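Local structure of phytochrome Response Regulator RcpA (Tolypothrix sp. PCC 7601, 1K68) at residues 17-29 with 118-130. The protein probably relays a phytochrome light signal as a CheY-like response regulator, a homodimer phosphorylated on an aspartate beside a bound magnesium ion. Numbering follows the deposited sequence.
Sequences LIQEALANSTVPH and LSQLFQIVKGIEE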
ATOM      1  N   LEU A  17       3.216  -2.411  -1.428  1.00 32.54           N
ATOM      2  CA  LEU A  17       2.739  -3.297  -0.374  1.00 31.02           C
ATOM      3  C   LEU A  17       3.881  -3.852   0.479  1.00 31.50           C
ATOM      4  O   LEU A  17       3.839  -3.793   1.711  1.00 30.72           O
ATOM      5  CB  LEU A  17       1.926  -4.430  -1.000  1.00 29.73           C
ATOM      6  CG  LEU A  17       1.176  -5.382  -0.063  1.00 31.07           C
ATOM      7  CD1 LEU A  17       0.045  -6.043  -0.827  1.00 31.16           C
ATOM      8  CD2 LEU A  17       2.128  -6.419   0.517  1.00 31.03           C
ATOM      9  N   ILE A  18       4.903  -4.389  -0.176  1.00 32.75           N
ATOM     10  CA  ILE A  18       6.053  -4.931   0.533  1.00 31.21           C
ATOM     11  C   ILE A  18       6.683  -3.865   1.427  1.00 32.00           C
ATOM     12  O   ILE A  18       7.007  -4.135   2.582  1.00 30.26           O
ATOM     13  CB  ILE A  18       7.103  -5.476  -0.464  1.00 31.48           C
ATOM     14  CG1 ILE A  18       6.511  -6.665  -1.224  1.00 31.66           C
ATOM     15  CG2 ILE A  18       8.363  -5.897   0.279  1.00 30.64           C
ATOM     16  CD1 ILE A  18       7.419  -7.241  -2.300  1.00 34.91           C
ATOM     17  N   GLN A  19       6.854  -2.653   0.899  1.00 32.07           N
ATOM     18  CA  GLN A  19       7.433  -1.570   1.693  1.00 35.81           C
ATOM     19  C   GLN A  19       6.537  -1.186   2.871  1.00 36.00           C
ATOM     20  O   GLN A  19       7.031  -0.804   3.933  1.00 36.82           O
ATOM     21  CB  GLN A  19       7.688  -0.336   0.825  1.00 34.94           C
ATOM     22  CG  GLN A  19       8.773  -0.549  -0.214  1.00 39.43           C
ATOM     23  CD  GLN A  19       9.114   0.717  -0.971  1.00 42.00           C
ATOM     24  OE1 GLN A  19       8.232   1.502  -1.321  1.00 40.65           O
ATOM     25  NE2 GLN A  19      10.397   0.912  -1.246  1.00 44.07           N
ATOM     26  N   GLU A  20       5.226  -1.293   2.683  1.00 37.26           N
ATOM     27  CA  GLU A  20       4.268  -0.964   3.738  1.00 40.87           C
ATOM     28  C   GLU A  20       4.302  -1.999   4.853  1.00 40.95           C
ATOM     29  O   GLU A  20       4.247  -1.658   6.038  1.00 41.76           O
ATOM     30  CB  GLU A  20       2.849  -0.897   3.176  1.00 43.76           C
ATOM     31  CG  GLU A  20       2.630   0.238   2.208  1.00 49.42           C
ATOM     32  CD  GLU A  20       2.983   1.565   2.822  1.00 53.25           C
ATOM     33  OE1 GLU A  20       2.444   1.860   3.910  1.00 56.14           O
ATOM     34  OE2 GLU A  20       3.796   2.304   2.227  1.00 54.55           O
ATOM     35  N   ALA A  21       4.384  -3.266   4.467  1.00 40.29           N
ATOM     36  CA  ALA A  21       4.420  -4.343   5.441  1.00 41.43           C
ATOM     37  C   ALA A  21       5.701  -4.276   6.266  1.00 41.72           C
ATOM     38  O   ALA A  21       5.669  -4.425   7.486  1.00 42.25           O
ATOM     39  CB  ALA A  21       4.310  -5.685   4.736  1.00 38.68           C
ATOM     40  N   LEU A  22       6.828  -4.041   5.603  1.00 42.42           N
ATOM     41  CA  LEU A  22       8.105  -3.961   6.299  1.00 44.58           C
ATOM     42  C   LEU A  22       8.191  -2.720   7.177  1.00 47.11           C
ATOM     43  O   LEU A  22       8.942  -2.694   8.155  1.00 48.10           O
ATOM     44  CB  LEU A  22       9.260  -3.952   5.291  1.00 42.79           C
ATOM     45  CG  LEU A  22       9.469  -5.209   4.447  1.00 42.49           C
ATOM     46  CD1 LEU A  22      10.544  -4.951   3.406  1.00 39.86           C
ATOM     47  CD2 LEU A  22       9.849  -6.371   5.346  1.00 41.72           C
ATOM     48  N   ALA A  23       7.426  -1.690   6.822  1.00 50.65           N
ATOM     49  CA  ALA A  23       7.420  -0.441   7.577  1.00 53.21           C
ATOM     50  C   ALA A  23       6.711  -0.612   8.914  1.00 56.21           C
ATOM     51  O   ALA A  23       6.973   0.131   9.859  1.00 57.30           O
ATOM     52  CB  ALA A  23       6.745   0.665   6.767  1.00 51.83           C
ATOM     53  N   ASN A  24       5.817  -1.593   8.993  1.00 58.84           N
ATOM     54  CA  ASN A  24       5.081  -1.840  10.227  1.00 61.32           C
ATOM     55  C   ASN A  24       5.771  -2.869  11.108  1.00 61.96           C
ATOM     56  O   ASN A  24       5.120  -3.616  11.836  1.00 61.10           O
ATOM     57  CB  ASN A  24       3.656  -2.296   9.918  1.00 63.80           C
ATOM     58  CG  ASN A  24       2.816  -1.193   9.308  1.00 66.10           C
ATOM     59  OD1 ASN A  24       2.704  -0.101   9.868  1.00 67.20           O
ATOM     60  ND2 ASN A  24       2.219  -1.472   8.155  1.00 68.25           N
ATOM     61  N   SER A  25       7.096  -2.896  11.036  1.00 62.64           N
ATOM     62  CA  SER A  25       7.889  -3.823  11.832  1.00 64.26           C
ATOM     63  C   SER A  25       8.043  -3.284  13.252  1.00 64.70           C
ATOM     64  O   SER A  25       7.871  -2.089  13.492  1.00 64.76           O
ATOM     65  CB  SER A  25       9.266  -4.012  11.191  1.00 64.87           C
ATOM     66  OG  SER A  25       9.896  -2.763  10.955  1.00 65.28           O
ATOM     67  N   THR A  26       8.365  -4.169  14.190  1.00 65.60           N
ATOM     68  CA  THR A  26       8.540  -3.773  15.585  1.00 65.82           C
ATOM     69  C   THR A  26       9.897  -3.102  15.780  1.00 65.45           C
ATOM     70  O   THR A  26      10.174  -2.532  16.834  1.00 66.33           O
ATOM     71  CB  THR A  26       8.453  -4.989  16.526  1.00 66.40           C
ATOM     72  OG1 THR A  26       9.551  -5.873  16.270  1.00 67.19           O
ATOM     73  CG2 THR A  26       7.143  -5.739  16.305  1.00 66.14           C
ATOM     74  N   VAL A  27      10.736  -3.178  14.755  1.00 64.52           N
ATOM     75  CA  VAL A  27      12.063  -2.574  14.789  1.00 63.07           C
ATOM     76  C   VAL A  27      12.346  -1.974  13.419  1.00 61.90           C
ATOM     77  O   VAL A  27      12.332  -2.683  12.419  1.00 62.26           O
ATOM     78  CB  VAL A  27      13.152  -3.621  15.089  1.00 62.98           C
ATOM     79  CG1 VAL A  27      14.515  -2.948  15.138  1.00 63.06           C
ATOM     80  CG2 VAL A  27      12.852  -4.321  16.400  1.00 62.79           C
ATOM     81  N   PRO A  28      12.604  -0.657  13.355  1.00 60.55           N
ATOM     82  CA  PRO A  28      12.889   0.031  12.090  1.00 58.90           C
ATOM     83  C   PRO A  28      14.005  -0.622  11.267  1.00 56.64           C
ATOM     84  O   PRO A  28      15.038  -1.024  11.809  1.00 57.58           O
ATOM     85  CB  PRO A  28      13.255   1.442  12.545  1.00 59.53           C
ATOM     86  CG  PRO A  28      12.414   1.619  13.765  1.00 59.49           C
ATOM     87  CD  PRO A  28      12.599   0.298  14.477  1.00 60.37           C
ATOM     88  N   HIS A  29      13.784  -0.726   9.959  1.00 53.18           N
ATOM     89  CA  HIS A  29      14.761  -1.318   9.047  1.00 49.74           C
ATOM     90  C   HIS A  29      14.968  -0.370   7.884  1.00 48.80           C
ATOM     91  O   HIS A  29      14.203   0.571   7.697  1.00 49.97           O
ATOM     92  CB  HIS A  29      14.252  -2.646   8.478  1.00 48.30           C
ATOM     93  CG  HIS A  29      13.812  -3.627   9.513  1.00 45.22           C
ATOM     94  ND1 HIS A  29      14.640  -4.075  10.521  1.00 45.56           N
ATOM     95  CD2 HIS A  29      12.632  -4.270   9.688  1.00 44.13           C
ATOM     96  CE1 HIS A  29      13.994  -4.947  11.269  1.00 44.12           C
ATOM     97  NE2 HIS A  29      12.768  -5.085  10.783  1.00 44.81           N
ATOM     98  N   LEU A 118      -4.250  -9.678  -1.463  1.00 36.96           N
ATOM     99  CA  LEU A 118      -3.360  -8.644  -0.947  1.00 37.06           C
ATOM    100  C   LEU A 118      -3.124  -8.724   0.557  1.00 35.56           C
ATOM    101  O   LEU A 118      -1.979  -8.662   1.006  1.00 33.50           O
ATOM    102  CB  LEU A 118      -3.901  -7.256  -1.307  1.00 38.86           C
ATOM    103  CG  LEU A 118      -3.953  -6.890  -2.795  1.00 39.23           C
ATOM    104  CD1 LEU A 118      -4.700  -5.591  -2.980  1.00 41.04           C
ATOM    105  CD2 LEU A 118      -2.545  -6.763  -3.349  1.00 40.28           C
ATOM    106  N   SER A 119      -4.191  -8.869   1.339  1.00 35.41           N
ATOM    107  CA  SER A 119      -4.037  -8.935   2.788  1.00 37.55           C
ATOM    108  C   SER A 119      -3.212 -10.153   3.197  1.00 36.90           C
ATOM    109  O   SER A 119      -2.421 -10.089   4.142  1.00 36.59           O
ATOM    110  CB  SER A 119      -5.409  -8.949   3.478  1.00 39.55           C
ATOM    111  OG  SER A 119      -6.061  -7.694   3.326  1.00 40.21           O
ATOM    112  N   GLN A 120      -3.390 -11.259   2.481  1.00 37.30           N
ATOM    113  CA  GLN A 120      -2.626 -12.469   2.771  1.00 38.26           C
ATOM    114  C   GLN A 120      -1.152 -12.201   2.486  1.00 34.74           C
ATOM    115  O   GLN A 120      -0.283 -12.516   3.294  1.00 32.83           O
ATOM    116  CB  GLN A 120      -3.111 -13.636   1.908  1.00 39.45           C
ATOM    117  CG  GLN A 120      -4.228 -14.462   2.536  1.00 45.82           C
ATOM    118  CD  GLN A 120      -4.717 -15.568   1.615  1.00 47.94           C
ATOM    119  OE1 GLN A 120      -3.920 -16.257   0.970  1.00 51.95           O
ATOM    120  NE2 GLN A 120      -6.030 -15.747   1.554  1.00 49.81           N
ATOM    121  N   LEU A 121      -0.882 -11.606   1.331  1.00 34.72           N
ATOM    122  CA  LEU A 121       0.488 -11.288   0.946  1.00 33.72           C
ATOM    123  C   LEU A 121       1.089 -10.347   1.984  1.00 34.31           C
ATOM    124  O   LEU A 121       2.245 -10.496   2.377  1.00 34.31           O
ATOM    125  CB  LEU A 121       0.506 -10.631  -0.432  1.00 33.52           C
ATOM    126  CG  LEU A 121       1.846 -10.109  -0.950  1.00 33.68           C
ATOM    127  CD1 LEU A 121       2.870 -11.236  -1.040  1.00 32.11           C
ATOM    128  CD2 LEU A 121       1.626  -9.489  -2.308  1.00 32.46           C
ATOM    129  N   PHE A 122       0.296  -9.378   2.431  1.00 34.30           N
ATOM    130  CA  PHE A 122       0.770  -8.438   3.435  1.00 34.00           C
ATOM    131  C   PHE A 122       1.210  -9.223   4.670  1.00 33.04           C
ATOM    132  O   PHE A 122       2.261  -8.958   5.241  1.00 30.92           O
ATOM    133  CB  PHE A 122      -0.339  -7.457   3.813  1.00 34.71           C
ATOM    134  CG  PHE A 122       0.133  -6.290   4.643  1.00 35.68           C
ATOM    135  CD1 PHE A 122       0.615  -5.137   4.032  1.00 37.58           C
ATOM    136  CD2 PHE A 122       0.093  -6.347   6.030  1.00 36.07           C
ATOM    137  CE1 PHE A 122       1.044  -4.049   4.792  1.00 38.84           C
ATOM    138  CE2 PHE A 122       0.522  -5.270   6.805  1.00 37.45           C
ATOM    139  CZ  PHE A 122       1.000  -4.118   6.183  1.00 38.19           C
ATOM    140  N   GLN A 123       0.411 -10.208   5.070  1.00 34.63           N
ATOM    141  CA  GLN A 123       0.747 -11.003   6.245  1.00 35.80           C
ATOM    142  C   GLN A 123       1.950 -11.907   5.990  1.00 34.75           C
ATOM    143  O   GLN A 123       2.687 -12.238   6.908  1.00 35.18           O
ATOM    144  CB  GLN A 123      -0.462 -11.824   6.693  1.00 38.93           C
ATOM    145  CG  GLN A 123      -1.588 -10.966   7.273  1.00 44.39           C
ATOM    146  CD  GLN A 123      -1.111 -10.078   8.418  1.00 47.60           C
ATOM    147  OE1 GLN A 123      -0.491 -10.556   9.371  1.00 48.06           O
ATOM    148  NE2 GLN A 123      -1.397  -8.782   8.327  1.00 46.81           N
ATOM    149  N   ILE A 124       2.153 -12.298   4.742  1.00 32.62           N
ATOM    150  CA  ILE A 124       3.299 -13.125   4.406  1.00 31.68           C
ATOM    151  C   ILE A 124       4.568 -12.293   4.568  1.00 31.71           C
ATOM    152  O   ILE A 124       5.559 -12.756   5.132  1.00 32.22           O
ATOM    153  CB  ILE A 124       3.195 -13.647   2.956  1.00 32.96           C
ATOM    154  CG1 ILE A 124       2.307 -14.892   2.923  1.00 32.59           C
ATOM    155  CG2 ILE A 124       4.570 -13.941   2.395  1.00 33.52           C
ATOM    156  CD1 ILE A 124       2.145 -15.488   1.556  1.00 32.93           C
ATOM    157  N   VAL A 125       4.546 -11.059   4.077  1.00 30.61           N
ATOM    158  CA  VAL A 125       5.728 -10.219   4.203  1.00 29.76           C
ATOM    159  C   VAL A 125       6.033 -10.003   5.677  1.00 30.76           C
ATOM    160  O   VAL A 125       7.196  -9.971   6.077  1.00 30.14           O
ATOM    161  CB  VAL A 125       5.536  -8.862   3.505  1.00 28.82           C
ATOM    162  CG1 VAL A 125       6.763  -7.974   3.733  1.00 28.10           C
ATOM    163  CG2 VAL A 125       5.313  -9.082   2.013  1.00 26.73           C
ATOM    164  N   LYS A 126       4.984  -9.866   6.486  1.00 31.70           N
ATOM    165  CA  LYS A 126       5.160  -9.675   7.921  1.00 33.87           C
ATOM    166  C   LYS A 126       5.824 -10.914   8.506  1.00 32.26           C
ATOM    167  O   LYS A 126       6.643 -10.817   9.410  1.00 32.45           O
ATOM    168  CB  LYS A 126       3.813  -9.438   8.620  1.00 35.09           C
ATOM    169  CG  LYS A 126       3.101  -8.163   8.198  1.00 39.71           C
ATOM    170  CD  LYS A 126       3.941  -6.923   8.477  1.00 42.73           C
ATOM    171  CE  LYS A 126       4.124  -6.671   9.973  1.00 46.40           C
ATOM    172  NZ  LYS A 126       4.959  -5.462  10.228  1.00 45.74           N
ATOM    173  N   GLY A 127       5.460 -12.081   7.990  1.00 31.41           N
ATOM    174  CA  GLY A 127       6.061 -13.305   8.486  1.00 31.21           C
ATOM    175  C   GLY A 127       7.529 -13.358   8.104  1.00 29.69           C
ATOM    176  O   GLY A 127       8.371 -13.812   8.876  1.00 29.92           O
ATOM    177  N   ILE A 128       7.837 -12.890   6.901  1.00 28.14           N
ATOM    178  CA  ILE A 128       9.214 -12.874   6.437  1.00 28.97           C
ATOM    179  C   ILE A 128      10.046 -11.989   7.360  1.00 28.60           C
ATOM    180  O   ILE A 128      11.106 -12.392   7.836  1.00 28.11           O
ATOM    181  CB  ILE A 128       9.296 -12.343   4.996  1.00 27.31           C
ATOM    182  CG1 ILE A 128       8.666 -13.357   4.040  1.00 27.65           C
ATOM    183  CG2 ILE A 128      10.751 -12.078   4.601  1.00 27.20           C
ATOM    184  CD1 ILE A 128       8.539 -12.854   2.630  1.00 28.64           C
ATOM    185  N   GLU A 129       9.549 -10.789   7.628  1.00 30.23           N
ATOM    186  CA  GLU A 129      10.252  -9.844   8.485  1.00 33.28           C
ATOM    187  C   GLU A 129      10.465 -10.413   9.893  1.00 34.26           C
ATOM    188  O   GLU A 129      11.593 -10.453  10.392  1.00 36.00           O
ATOM    189  CB  GLU A 129       9.469  -8.525   8.537  1.00 33.41           C
ATOM    190  CG  GLU A 129      10.213  -7.382   9.183  1.00 38.52           C
ATOM    191  CD  GLU A 129      10.010  -7.321  10.684  1.00 40.81           C
ATOM    192  OE1 GLU A 129      10.848  -6.687  11.363  1.00 44.22           O
ATOM    193  OE2 GLU A 129       9.011  -7.891  11.182  1.00 40.39           O
ATOM    194  N   GLU A 130       9.386 -10.879  10.512  1.00 35.32           N
ATOM    195  CA  GLU A 130       9.445 -11.442  11.858  1.00 34.90           C
ATOM    196  C   GLU A 130      10.427 -12.603  11.995  1.00 35.21           C
ATOM    197  O   GLU A 130      11.176 -12.670  12.969  1.00 37.02           O
ATOM    198  CB  GLU A 130       8.053 -11.890  12.298  1.00 34.63           C
TER
HETATM  199  O   HOH W   1      11.172  -5.754  14.056  1.00 52.46           O
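Leu17 meets Leu118 and Phe122 with its two methyls, which run along different lines: CD1 lies 3.7 Å from Leu118 CD2. CD2 lies 3.8 Å from Phe122 CA, over the backbone of the facing helix. With Glu129, Leu17 and Phe122 bury the most area here. The Phe122 ring is approached on one face by Ala21, whose CB stands over it at 3.8 Å from the centroid, a CH-pi contact; Asn24 ND2 sits at its edge. With CG anti to the backbone N (chi1 -169°), the ring swings toward helix 12-23. Ala21 CB also meets Val125 CG1 at 3.5 Å. The axes of segments 17-23 and 118-130 come within 8.7 Å, an approach the small Ala21 side chain probably permits. Their crossing angle is -50°. In this receiver domain of the CheY type, (beta/alpha)5, the first and last helices, 12-23 and 118-135, thus pack together beside the parallel sheet; Pro81 of the second subunit touches Leu17, Leu118 and Phe122. At the far end, His29 NE2 donates to Glu129 OE1 over 2.6 Å. The bond is nearly straight (166°), and the oxygen uses its anti lone pair and lies in the imidazole plane. It also accepts from water 1 at 2.9 Å, which bonds Thr26 OG1 in turn. Were Glu129 an alanine, His29 NE2 and this water would probably lose their shared acceptor, and the imidazole would be freer to turn.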